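Local coordinates for endoglucanase (Thermotoga maritima, PDB 2FVG), which probably acts as a metal-dependent aminopeptidase of the M42 family, binding two divalent metal cations per subunit, despite its name, at residues A[218-223]-A[247-252]; A[260-265]-A[298-303]; A[58-63]-A[173-178]. One frame throughout, in Å; residues are numbered along the deposited sequence.

Contact 1: residues A[218-223]-A[247-252]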
ATOM      1  N   VAL A 218       6.669   8.563  -5.079  1.00 27.44           N
ATOM      2  CA  VAL A 218       5.614   7.823  -4.390  1.00 23.91           C
ATOM      3  C   VAL A 218       5.394   6.505  -5.164  1.00 28.03           C
ATOM      4  O   VAL A 218       5.200   6.511  -6.378  1.00 29.64           O
ATOM      5  CB  VAL A 218       4.300   8.666  -4.296  1.00 26.33           C
ATOM      6  CG1 VAL A 218       3.266   7.927  -3.510  1.00 25.30           C
ATOM      7  CG2 VAL A 218       4.590  10.008  -3.635  1.00 25.01           C
ATOM      8  N   VAL A 219       5.509   5.377  -4.468  1.00 29.20           N
ATOM      9  CA  VAL A 219       5.306   4.048  -5.039  1.00 28.09           C
ATOM     10  C   VAL A 219       3.902   3.580  -4.651  1.00 31.16           C
ATOM     11  O   VAL A 219       3.619   3.335  -3.470  1.00 29.17           O
ATOM     12  CB  VAL A 219       6.374   3.066  -4.537  1.00 29.10           C
ATOM     13  CG1 VAL A 219       6.191   1.673  -5.156  1.00 31.02           C
ATOM     14  CG2 VAL A 219       7.794   3.593  -4.926  1.00 29.43           C
ATOM     15  N   GLU A 220       3.013   3.517  -5.639  1.00 29.56           N
ATOM     16  CA  GLU A 220       1.648   3.080  -5.410  1.00 31.02           C
ATOM     17  C   GLU A 220       1.293   1.872  -6.263  1.00 30.66           C
ATOM     18  O   GLU A 220       2.127   1.357  -7.044  1.00 31.66           O
ATOM     19  CB  GLU A 220       0.676   4.222  -5.695  1.00 32.57           C
ATOM     20  CG  GLU A 220       0.814   5.360  -4.690  1.00 40.69           C
ATOM     21  CD  GLU A 220      -0.205   6.464  -4.870  1.00 57.67           C
ATOM     22  OE1 GLU A 220      -0.834   6.532  -5.962  1.00 62.78           O
ATOM     23  OE2 GLU A 220      -0.365   7.276  -3.913  1.00 67.10           O
ATOM     24  N   THR A 221       0.073   1.407  -6.063  1.00 28.86           N
ATOM     25  CA  THR A 221      -0.531   0.328  -6.815  1.00 32.90           C
ATOM     26  C   THR A 221      -1.798   0.962  -7.385  1.00 34.85           C
ATOM     27  O   THR A 221      -2.491   1.710  -6.687  1.00 34.95           O
ATOM     28  CB  THR A 221      -0.806  -0.895  -5.928  1.00 35.41           C
ATOM     29  OG1 THR A 221       0.438  -1.349  -5.374  1.00 35.94           O
ATOM     30  CG2 THR A 221      -1.394  -2.046  -6.750  1.00 37.71           C
ATOM     31  N   THR A 222      -2.042   0.776  -8.678  1.00 34.93           N
ATOM     32  CA  THR A 222      -3.213   1.376  -9.325  1.00 35.83           C
ATOM     33  C   THR A 222      -4.099   0.210  -9.754  1.00 37.19           C
ATOM     34  O   THR A 222      -3.653  -0.635 -10.523  1.00 34.89           O
ATOM     35  CB  THR A 222      -2.807   2.291 -10.528  1.00 35.84           C
ATOM     36  OG1 THR A 222      -3.983   2.814 -11.155  1.00 39.37           O
ATOM     37  CG2 THR A 222      -1.984   1.522 -11.582  1.00 31.14           C
ATOM     38  N   THR A 223      -5.336   0.163  -9.254  1.00 36.67           N
ATOM     39  CA  THR A 223      -6.198  -0.977  -9.524  1.00 38.67           C
ATOM     40  C   THR A 223      -7.319  -0.704 -10.517  1.00 40.97           C
ATOM     41  O   THR A 223      -8.121   0.215 -10.335  1.00 41.90           O
ATOM     42  CB  THR A 223      -6.812  -1.606  -8.206  1.00 41.60           C
ATOM     43  OG1 THR A 223      -5.795  -1.806  -7.206  1.00 36.87           O
ATOM     44  CG2 THR A 223      -7.463  -2.961  -8.512  1.00 33.07           C
ATOM     45  N   PHE A 247       1.548  11.080 -15.047  1.00 33.13           N
ATOM     46  CA  PHE A 247       1.838  12.370 -15.679  1.00 33.66           C
ATOM     47  C   PHE A 247       1.212  13.528 -14.884  1.00 33.12           C
ATOM     48  O   PHE A 247       1.820  14.582 -14.734  1.00 32.55           O
ATOM     49  CB  PHE A 247       1.363  12.374 -17.143  1.00 34.18           C
ATOM     50  CG  PHE A 247       1.589  13.688 -17.862  1.00 34.67           C
ATOM     51  CD1 PHE A 247       2.820  13.983 -18.444  1.00 34.94           C
ATOM     52  CD2 PHE A 247       0.568  14.620 -17.967  1.00 35.71           C
ATOM     53  CE1 PHE A 247       3.021  15.194 -19.106  1.00 28.25           C
ATOM     54  CE2 PHE A 247       0.766  15.834 -18.634  1.00 34.76           C
ATOM     55  CZ  PHE A 247       1.988  16.115 -19.205  1.00 33.67           C
ATOM     56  N   TYR A 248      -0.004  13.315 -14.393  1.00 33.00           N
ATOM     57  CA  TYR A 248      -0.727  14.282 -13.599  1.00 35.41           C
ATOM     58  C   TYR A 248      -1.388  13.536 -12.450  1.00 39.20           C
ATOM     59  O   TYR A 248      -1.984  12.474 -12.671  1.00 40.17           O
ATOM     60  CB  TYR A 248      -1.802  14.960 -14.455  1.00 35.56           C
ATOM     61  CG  TYR A 248      -2.841  15.737 -13.663  1.00 36.89           C
ATOM     62  CD1 TYR A 248      -2.608  17.056 -13.269  1.00 34.13           C
ATOM     63  CD2 TYR A 248      -4.068  15.151 -13.323  1.00 34.13           C
ATOM     64  CE1 TYR A 248      -3.575  17.771 -12.540  1.00 34.97           C
ATOM     65  CE2 TYR A 248      -5.037  15.852 -12.603  1.00 38.07           C
ATOM     66  CZ  TYR A 248      -4.787  17.160 -12.220  1.00 37.52           C
ATOM     67  OH  TYR A 248      -5.757  17.853 -11.520  1.00 45.20           O
ATOM     68  N   HIS A 249      -1.321  14.102 -11.242  1.00 40.87           N
ATOM     69  CA  HIS A 249      -1.870  13.433 -10.065  1.00 44.30           C
ATOM     70  C   HIS A 249      -2.800  14.305  -9.222  1.00 47.96           C
ATOM     71  O   HIS A 249      -3.595  13.774  -8.443  1.00 50.20           O
ATOM     72  CB  HIS A 249      -0.722  12.911  -9.201  1.00 42.72           C
ATOM     73  CG  HIS A 249      -1.126  11.863  -8.214  1.00 40.92           C
ATOM     74  ND1 HIS A 249      -1.756  12.154  -7.023  1.00 48.96           N
ATOM     75  CD2 HIS A 249      -0.956  10.519  -8.230  1.00 35.41           C
ATOM     76  CE1 HIS A 249      -1.968  11.032  -6.355  1.00 48.73           C
ATOM     77  NE2 HIS A 249      -1.486  10.025  -7.067  1.00 41.68           N
ATOM     78  N   ARG A 250      -2.695  15.627  -9.371  1.00 50.35           N
ATOM     79  CA  ARG A 250      -3.522  16.624  -8.629  1.00 53.02           C
ATOM     80  C   ARG A 250      -3.177  16.702  -7.146  1.00 54.77           C
ATOM     81  O   ARG A 250      -3.384  17.738  -6.511  1.00 55.45           O
ATOM     82  CB  ARG A 250      -5.042  16.420  -8.801  1.00 52.16           C
ATOM     83  CG  ARG A 250      -5.655  15.239  -8.048  1.00 52.63           C
ATOM     84  N   GLY A 251      -2.678  15.593  -6.603  1.00 56.08           N
ATOM     85  CA  GLY A 251      -2.247  15.519  -5.209  1.00 56.39           C
ATOM     86  C   GLY A 251      -0.757  15.796  -5.082  1.00 56.51           C
ATOM     87  O   GLY A 251      -0.295  16.233  -4.029  1.00 57.12           O
ATOM     88  N   TYR A 252      -0.006  15.544  -6.158  1.00 56.34           N
ATOM     89  CA  TYR A 252       1.446  15.767  -6.177  1.00 55.23           C
ATOM     90  C   TYR A 252       1.895  16.647  -7.349  1.00 53.34           C
ATOM     91  O   TYR A 252       1.411  16.497  -8.467  1.00 53.39           O
ATOM     92  CB  TYR A 252       2.216  14.432  -6.195  1.00 55.79           C
ATOM     93  CG  TYR A 252       1.884  13.505  -5.046  1.00 58.35           C
ATOM     94  CD1 TYR A 252       2.265  13.817  -3.737  1.00 66.91           C
ATOM     95  CD2 TYR A 252       1.208  12.306  -5.265  1.00 62.27           C
ATOM     96  CE1 TYR A 252       1.958  12.970  -2.667  1.00 67.56           C
ATOM     97  CE2 TYR A 252       0.902  11.441  -4.202  1.00 64.67           C
ATOM     98  CZ  TYR A 252       1.282  11.780  -2.907  1.00 61.99           C
ATOM     99  OH  TYR A 252       0.992  10.936  -1.852  1.00 57.24           O
TER
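The Tyr252 ring meets Val218 with one face and Glu220 with an edge. Over the face sits Val218 CG2, 4.0 Å from the ring centroid and 18° off the normal. This is a CH-pi contact, displaced toward the phenol end, where CG2 comes 3.8 Å from Tyr252 CZ. Glu220 OE2 lies at the rim, close to the ring plane, with Tyr252 CE2 as its neighbour at 4.4 Å. The imidazole of His249 receives Tyr252 CD2 over one face, 3.4 Å above the plane and toward the rim, while Gly251 N lies in plane at its edge. Elsewhere on the rim, Glu220 OE1 stands 3.7 Å from His249 NE2, with carboxylate and imidazole planes 58° apart: proximity rather than a hydrogen bond. With Val218 CG1 anti to the backbone N (chi1 -176°), CG2 falls anti to the carbonyl carbon and reaches the phenol. An alanine in place of Tyr252 is likely to strip the cover from Val218 CG2 and leave the His249 imidazole less restricted in its turning. Glu220 is a predicted zinc ligand, and its OE2 is probably hydrogen-bonded to NE2 of His61, another predicted ligand. Strand 215-224 runs between parallel strands 55-61 and 297-306; the loop between strand 244-245 and helix 256-268 lies over the face bearing Val218 and Glu220, whereas Val219 packs against helix 166-180 behind.

Contact 2: residues A[260-265]-A[298-303]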
ATOM      1  N   GLN A 260       9.982  13.125 -17.066  1.00 29.33           N
ATOM      2  CA  GLN A 260      10.882  12.756 -18.147  1.00 30.35           C
ATOM      3  C   GLN A 260      12.098  11.975 -17.682  1.00 29.50           C
ATOM      4  O   GLN A 260      12.545  11.082 -18.388  1.00 27.64           O
ATOM      5  CB  GLN A 260      11.305  14.000 -18.932  1.00 30.25           C
ATOM      6  CG  GLN A 260      11.912  13.705 -20.308  1.00 39.97           C
ATOM      7  CD  GLN A 260      10.928  13.026 -21.257  1.00 45.38           C
ATOM      8  OE1 GLN A 260       9.771  13.441 -21.385  1.00 47.21           O
ATOM      9  NE2 GLN A 260      11.389  11.982 -21.932  1.00 43.53           N
ATOM     10  N   THR A 261      12.628  12.310 -16.505  1.00 29.64           N
ATOM     11  CA  THR A 261      13.761  11.579 -15.933  1.00 29.75           C
ATOM     12  C   THR A 261      13.378  10.132 -15.687  1.00 29.55           C
ATOM     13  O   THR A 261      14.158   9.215 -15.972  1.00 30.52           O
ATOM     14  CB  THR A 261      14.246  12.206 -14.598  1.00 29.89           C
ATOM     15  OG1 THR A 261      14.733  13.522 -14.850  1.00 28.15           O
ATOM     16  CG2 THR A 261      15.363  11.383 -13.960  1.00 27.98           C
ATOM     17  N   ILE A 262      12.180   9.928 -15.149  1.00 28.15           N
ATOM     18  CA  ILE A 262      11.699   8.589 -14.870  1.00 26.44           C
ATOM     19  C   ILE A 262      11.540   7.787 -16.170  1.00 26.60           C
ATOM     20  O   ILE A 262      11.996   6.650 -16.280  1.00 27.93           O
ATOM     21  CB  ILE A 262      10.385   8.623 -14.080  1.00 25.73           C
ATOM     22  CG1 ILE A 262      10.613   9.299 -12.727  1.00 30.15           C
ATOM     23  CG2 ILE A 262       9.890   7.215 -13.843  1.00 25.68           C
ATOM     24  CD1 ILE A 262       9.321   9.516 -11.898  1.00 24.88           C
ATOM     25  N   VAL A 263      10.920   8.401 -17.162  1.00 26.60           N
ATOM     26  CA  VAL A 263      10.722   7.764 -18.460  1.00 28.43           C
ATOM     27  C   VAL A 263      12.052   7.437 -19.129  1.00 27.40           C
ATOM     28  O   VAL A 263      12.242   6.330 -19.635  1.00 26.81           O
ATOM     29  CB  VAL A 263       9.892   8.665 -19.401  1.00 28.96           C
ATOM     30  CG1 VAL A 263      10.030   8.210 -20.862  1.00 31.40           C
ATOM     31  CG2 VAL A 263       8.466   8.695 -18.956  1.00 28.02           C
ATOM     32  N   ASP A 264      12.966   8.395 -19.140  1.00 28.01           N
ATOM     33  CA  ASP A 264      14.270   8.168 -19.777  1.00 28.93           C
ATOM     34  C   ASP A 264      15.057   7.072 -19.047  1.00 28.89           C
ATOM     35  O   ASP A 264      15.659   6.218 -19.680  1.00 31.24           O
ATOM     36  CB  ASP A 264      15.035   9.474 -19.881  1.00 31.21           C
ATOM     37  CG  ASP A 264      14.394  10.442 -20.876  1.00 37.99           C
ATOM     38  OD1 ASP A 264      13.336  10.099 -21.448  1.00 42.70           O
ATOM     39  OD2 ASP A 264      14.949  11.541 -21.097  1.00 47.04           O
ATOM     40  N   THR A 265      14.990   7.067 -17.716  1.00 31.60           N
ATOM     41  CA  THR A 265      15.652   6.053 -16.885  1.00 30.21           C
ATOM     42  C   THR A 265      15.141   4.668 -17.256  1.00 31.42           C
ATOM     43  O   THR A 265      15.912   3.713 -17.370  1.00 33.03           O
ATOM     44  CB  THR A 265      15.381   6.309 -15.384  1.00 31.16           C
ATOM     45  OG1 THR A 265      15.929   7.577 -15.009  1.00 27.34           O
ATOM     46  CG2 THR A 265      16.001   5.226 -14.516  1.00 23.75           C
ATOM     47  N   GLY A 298       7.414  12.403  -8.141  1.00 25.58           N
ATOM     48  CA  GLY A 298       7.063  11.509  -9.217  1.00 25.78           C
ATOM     49  C   GLY A 298       6.201  10.425  -8.582  1.00 28.34           C
ATOM     50  O   GLY A 298       6.272  10.192  -7.354  1.00 29.17           O
ATOM     51  N   VAL A 299       5.349   9.795  -9.385  1.00 26.66           N
ATOM     52  CA  VAL A 299       4.537   8.675  -8.904  1.00 24.14           C
ATOM     53  C   VAL A 299       4.737   7.512  -9.862  1.00 24.21           C
ATOM     54  O   VAL A 299       4.658   7.677 -11.090  1.00 24.28           O
ATOM     55  CB  VAL A 299       3.028   9.016  -8.816  1.00 23.96           C
ATOM     56  CG1 VAL A 299       2.236   7.844  -8.251  1.00 23.43           C
ATOM     57  CG2 VAL A 299       2.791  10.257  -7.964  1.00 26.76           C
ATOM     58  N   ILE A 300       5.039   6.352  -9.296  1.00 24.55           N
ATOM     59  CA  ILE A 300       5.219   5.113 -10.033  1.00 25.76           C
ATOM     60  C   ILE A 300       4.271   4.057  -9.446  1.00 27.49           C
ATOM     61  O   ILE A 300       4.211   3.862  -8.224  1.00 28.85           O
ATOM     62  CB  ILE A 300       6.673   4.667  -9.954  1.00 28.08           C
ATOM     63  CG1 ILE A 300       7.551   5.715 -10.647  1.00 26.99           C
ATOM     64  CG2 ILE A 300       6.877   3.344 -10.666  1.00 30.28           C
ATOM     65  CD1 ILE A 300       9.022   5.545 -10.384  1.00 21.09           C
ATOM     66  N   SER A 301       3.512   3.393 -10.306  1.00 25.97           N
ATOM     67  CA  SER A 301       2.552   2.420  -9.826  1.00 27.43           C
ATOM     68  C   SER A 301       2.675   1.043 -10.460  1.00 28.42           C
ATOM     69  O   SER A 301       2.907   0.909 -11.670  1.00 31.69           O
ATOM     70  CB  SER A 301       1.131   2.929 -10.099  1.00 27.85           C
ATOM     71  OG  SER A 301       0.918   4.195  -9.532  1.00 29.12           O
ATOM     72  N   THR A 302       2.522   0.027  -9.628  1.00 26.53           N
ATOM     73  CA  THR A 302       2.412  -1.341 -10.088  1.00 26.55           C
ATOM     74  C   THR A 302       0.925  -1.520 -10.474  1.00 24.12           C
ATOM     75  O   THR A 302       0.033  -1.201  -9.688  1.00 24.00           O
ATOM     76  CB  THR A 302       2.803  -2.341  -8.974  1.00 25.28           C
ATOM     77  OG1 THR A 302       4.154  -2.090  -8.594  1.00 35.47           O
ATOM     78  CG2 THR A 302       2.712  -3.816  -9.474  1.00 19.98           C
ATOM     79  N   PRO A 303       0.647  -1.988 -11.702  1.00 24.48           N
ATOM     80  CA  PRO A 303      -0.755  -2.234 -12.088  1.00 23.04           C
ATOM     81  C   PRO A 303      -1.356  -3.393 -11.285  1.00 23.79           C
ATOM     82  O   PRO A 303      -0.646  -4.323 -10.921  1.00 26.55           O
ATOM     83  CB  PRO A 303      -0.651  -2.663 -13.567  1.00 22.56           C
ATOM     84  CG  PRO A 303       0.701  -2.226 -14.016  1.00 24.42           C
ATOM     85  CD  PRO A 303       1.585  -2.300 -12.793  1.00 20.66           C
TER
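Helix 256-268 packs on the central mixed sheet here, an alpha/beta layer in which Ile262 of the helix meets Gly298 and Ile300 of strand 297-306. The contact is wholly apolar and buried. Ile262 uses two branches: CG2 meets Ile300 CD1 at 3.9 Å, the side chains approaching tip to tip, and CD1 lies 4.0 Å from Gly298 CA. The extended second torsion of Ile262 (chi2 174°) carries CD1 out to the strand backbone. The fit there is close, since a beta carbon modelled on Gly298 would fall 2.6 Å from Ile262 CD1. The helical turn has side-chain bonds of its own: Gln260 NE2 donates to Asp264 OD1 at 2.8 Å, meeting the syn side of the carboxylate but 32° out of its plane. One turn is further tied by Thr265 OG1, which donates to Thr261 O at 2.6 Å. The same carbonyl oxygen accepts from Thr265 N, and the two donors reach it from opposite faces of its plane. The contact is extended by Ile335 of helix 334-337, which touches Ile262, and by Ile326 of helix 316-332, which touches Ile300. Within the sheet, strand 297-306 lies parallel to strand 215-224, whose Ile217 also packs on Ile300, while Val299 points away from helix 256-268 and meets Tyr252 on the other face.

Contact 3: residues A[58-63]-A[173-178]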
ATOM      1  N   VAL A  58      11.350   8.312  -0.666  1.00 30.73           N
ATOM      2  CA  VAL A  58      10.627   7.288  -1.446  1.00 30.42           C
ATOM      3  C   VAL A  58       9.581   6.720  -0.506  1.00 30.65           C
ATOM      4  O   VAL A  58       9.937   6.207   0.542  1.00 31.74           O
ATOM      5  CB  VAL A  58      11.586   6.184  -1.954  1.00 29.94           C
ATOM      6  CG1 VAL A  58      10.827   5.111  -2.762  1.00 28.27           C
ATOM      7  CG2 VAL A  58      12.691   6.792  -2.811  1.00 31.35           C
ATOM      8  N   SER A  59       8.294   6.807  -0.839  1.00 29.48           N
ATOM      9  CA  SER A  59       7.307   6.313   0.132  1.00 30.14           C
ATOM     10  C   SER A  59       6.227   5.313  -0.349  1.00 28.95           C
ATOM     11  O   SER A  59       5.895   5.265  -1.527  1.00 26.81           O
ATOM     12  CB  SER A  59       6.641   7.497   0.841  1.00 27.62           C
ATOM     13  OG  SER A  59       5.823   8.187  -0.055  1.00 33.00           O
ATOM     14  N   ALA A  60       5.689   4.538   0.600  1.00 29.64           N
ATOM     15  CA  ALA A  60       4.597   3.594   0.342  1.00 29.57           C
ATOM     16  C   ALA A  60       3.671   3.609   1.565  1.00 33.21           C
ATOM     17  O   ALA A  60       4.127   3.918   2.663  1.00 32.64           O
ATOM     18  CB  ALA A  60       5.146   2.215   0.081  1.00 28.73           C
ATOM     19  N   HIS A  61       2.394   3.270   1.387  1.00 31.39           N
ATOM     20  CA  HIS A  61       1.421   3.269   2.495  1.00 33.60           C
ATOM     21  C   HIS A  61       1.202   1.890   3.049  1.00 33.02           C
ATOM     22  O   HIS A  61       1.025   0.919   2.306  1.00 35.41           O
ATOM     23  CB  HIS A  61       0.068   3.803   2.014  1.00 32.99           C
ATOM     24  CG  HIS A  61       0.197   4.786   0.901  1.00 36.44           C
ATOM     25  ND1 HIS A  61       0.895   5.971   1.030  1.00 44.49           N
ATOM     26  CD2 HIS A  61      -0.267   4.760  -0.369  1.00 33.33           C
ATOM     27  CE1 HIS A  61       0.850   6.634  -0.113  1.00 41.43           C
ATOM     28  NE2 HIS A  61       0.143   5.926  -0.976  1.00 40.39           N
HETATM   29  N   MSE A  62       1.201   1.814   4.366  1.00 32.78           N
HETATM   30  CA  MSE A  62       0.996   0.571   5.065  1.00 32.89           C
HETATM   31  C   MSE A  62      -0.444   0.218   5.315  1.00 32.25           C
HETATM   32  O   MSE A  62      -0.746  -0.945   5.582  1.00 35.14           O
HETATM   33  CB  MSE A  62       1.697   0.628   6.415  1.00 35.16           C
HETATM   34  CG  MSE A  62       3.188   0.680   6.296  1.00 26.55           C
HETATM   35 SE   MSE A  62       4.063   0.542   8.084  1.00 39.63          SE
HETATM   36  CE  MSE A  62       3.531   2.278   8.904  1.00 29.23           C
ATOM     37  N   ASP A  63      -1.334   1.202   5.260  1.00 31.65           N
ATOM     38  CA  ASP A  63      -2.738   0.966   5.612  1.00 31.50           C
ATOM     39  C   ASP A  63      -3.607   0.348   4.518  1.00 32.22           C
ATOM     40  O   ASP A  63      -3.302   0.459   3.325  1.00 33.19           O
ATOM     41  CB  ASP A  63      -3.408   2.239   6.195  1.00 27.15           C
ATOM     42  CG  ASP A  63      -3.452   3.410   5.219  1.00 33.25           C
ATOM     43  OD1 ASP A  63      -2.444   3.639   4.483  1.00 30.92           O
ATOM     44  OD2 ASP A  63      -4.496   4.123   5.220  1.00 28.44           O
ATOM     45  N   SER A 173       6.385  -3.761  -0.247  1.00 26.79           N
ATOM     46  CA  SER A 173       7.209  -4.915  -0.583  1.00 26.74           C
ATOM     47  C   SER A 173       8.335  -4.514  -1.558  1.00 26.05           C
ATOM     48  O   SER A 173       9.484  -4.962  -1.434  1.00 30.65           O
ATOM     49  CB  SER A 173       6.296  -6.001  -1.172  1.00 28.27           C
ATOM     50  OG  SER A 173       7.035  -7.137  -1.572  1.00 26.65           O
ATOM     51  N   VAL A 174       7.997  -3.658  -2.513  1.00 26.52           N
ATOM     52  CA  VAL A 174       8.955  -3.134  -3.474  1.00 29.69           C
ATOM     53  C   VAL A 174      10.102  -2.437  -2.752  1.00 29.71           C
ATOM     54  O   VAL A 174      11.250  -2.661  -3.087  1.00 27.39           O
ATOM     55  CB  VAL A 174       8.318  -2.157  -4.490  1.00 30.64           C
ATOM     56  CG1 VAL A 174       9.394  -1.526  -5.390  1.00 35.46           C
ATOM     57  CG2 VAL A 174       7.314  -2.873  -5.352  1.00 30.19           C
ATOM     58  N   LEU A 175       9.774  -1.600  -1.764  1.00 29.73           N
ATOM     59  CA  LEU A 175      10.767  -0.840  -0.998  1.00 29.27           C
ATOM     60  C   LEU A 175      11.661  -1.753  -0.201  1.00 30.22           C
ATOM     61  O   LEU A 175      12.871  -1.573  -0.200  1.00 28.29           O
ATOM     62  CB  LEU A 175      10.106   0.173  -0.069  1.00 29.01           C
ATOM     63  CG  LEU A 175       9.226   1.247  -0.728  1.00 34.53           C
ATOM     64  CD1 LEU A 175       9.016   2.375   0.247  1.00 31.60           C
ATOM     65  CD2 LEU A 175       9.848   1.777  -1.999  1.00 34.83           C
ATOM     66  N   ILE A 176      11.054  -2.725   0.478  1.00 29.94           N
ATOM     67  CA  ILE A 176      11.799  -3.739   1.224  1.00 29.69           C
ATOM     68  C   ILE A 176      12.726  -4.530   0.301  1.00 31.71           C
ATOM     69  O   ILE A 176      13.854  -4.841   0.691  1.00 31.63           O
ATOM     70  CB  ILE A 176      10.856  -4.716   1.930  1.00 28.56           C
ATOM     71  CG1 ILE A 176       9.966  -3.969   2.918  1.00 30.56           C
ATOM     72  CG2 ILE A 176      11.643  -5.794   2.678  1.00 28.25           C
ATOM     73  CD1 ILE A 176       8.935  -4.874   3.598  1.00 28.77           C
ATOM     74  N   ASP A 177      12.260  -4.856  -0.911  1.00 33.11           N
ATOM     75  CA  ASP A 177      13.081  -5.625  -1.870  1.00 33.70           C
ATOM     76  C   ASP A 177      14.232  -4.802  -2.432  1.00 33.26           C
ATOM     77  O   ASP A 177      15.287  -5.352  -2.739  1.00 35.51           O
ATOM     78  CB  ASP A 177      12.245  -6.210  -3.029  1.00 33.45           C
ATOM     79  CG  ASP A 177      11.399  -7.422  -2.609  1.00 42.45           C
ATOM     80  OD1 ASP A 177      11.374  -7.795  -1.404  1.00 37.40           O
ATOM     81  OD2 ASP A 177      10.750  -8.005  -3.504  1.00 44.45           O
ATOM     82  N   VAL A 178      14.016  -3.501  -2.613  1.00 31.87           N
ATOM     83  CA  VAL A 178      15.078  -2.625  -3.097  1.00 30.97           C
ATOM     84  C   VAL A 178      16.175  -2.630  -2.042  1.00 32.50           C
ATOM     85  O   VAL A 178      17.355  -2.779  -2.358  1.00 29.97           O
ATOM     86  CB  VAL A 178      14.570  -1.190  -3.376  1.00 31.37           C
ATOM     87  CG1 VAL A 178      15.752  -0.224  -3.626  1.00 24.34           C
ATOM     88  CG2 VAL A 178      13.624  -1.197  -4.560  1.00 27.44           C
TER
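The helical turn that brings Leu175 onto Val58 and Ala60 is held by the backbone bond from Asp177 N to Ser173 O, 2.8 Å long. Its outer side is tied to helix 316-332, where the single hydroxyl of Tyr319 is hydrogen-bonded by both Ser173 OG and Asp177 OD2. Across the contact itself everything is apolar, and one residue of the helix does all the touching. Leu175 divides its two methyls along the strand. CD2 meets Val58 CG1 at 3.6 Å, the valine branch that chi1 of 180° sets anti to the backbone N. CD1 reaches the next inward-facing residue, 3.9 Å from Ala60 CB, and also lies against the intervening backbone, 4.1 Å from Ser59 C. The short side chain of Ala60 is consistent with the close approach here, 8.9 Å between the axes of residues 58-61 and 173-178.

In the fold, the segment 173-178 of helix 166-180 runs back obliquely across strand residues 58-61, at 138° between their directions, before the chain enters the parallel neighbour strand 187-194, whose Phe193 packs on Leu175. This resembles a beta-alpha-beta crossover interrupted by the six-stranded antiparallel sheet, whose strands all fall between residues 66 and 150. Ser59 turns its side chain away from the helix, and its hydroxyl is hydrogen-bonded to Tyr293 OH. At the strand's C-terminal end stands His61, a predicted zinc ligand whose backbone N is bonded to Asp168 OD2 and whose ND1 is bonded to Thr194 OG1.

Strand 215-224 of contact 1 joins the other two. Toward contact 2, centres 10 Å apart, Val218 N lies 2.8 Å from Gly298 O and Glu220 N 2.9 Å from Ile300 O. Toward contact 3, its centre about 14 Å away, Val219 N lies 3.0 Å from Ser59 O, and Val219 CG2 meets Leu175 CD2 at 4.0 Å. Val219 and Ile300 face helices 166-180 and 256-268, whereas Val218 and Glu220 face the loop, so the helices share one sheet face. Contacts 1 and 3 each bring a predicted zinc ligand: Glu220 OE2 is 3.3 Å from His61 NE2. Contact 2 stands behind this site, the side chain of Ile300 about 7 Å from that of Glu220.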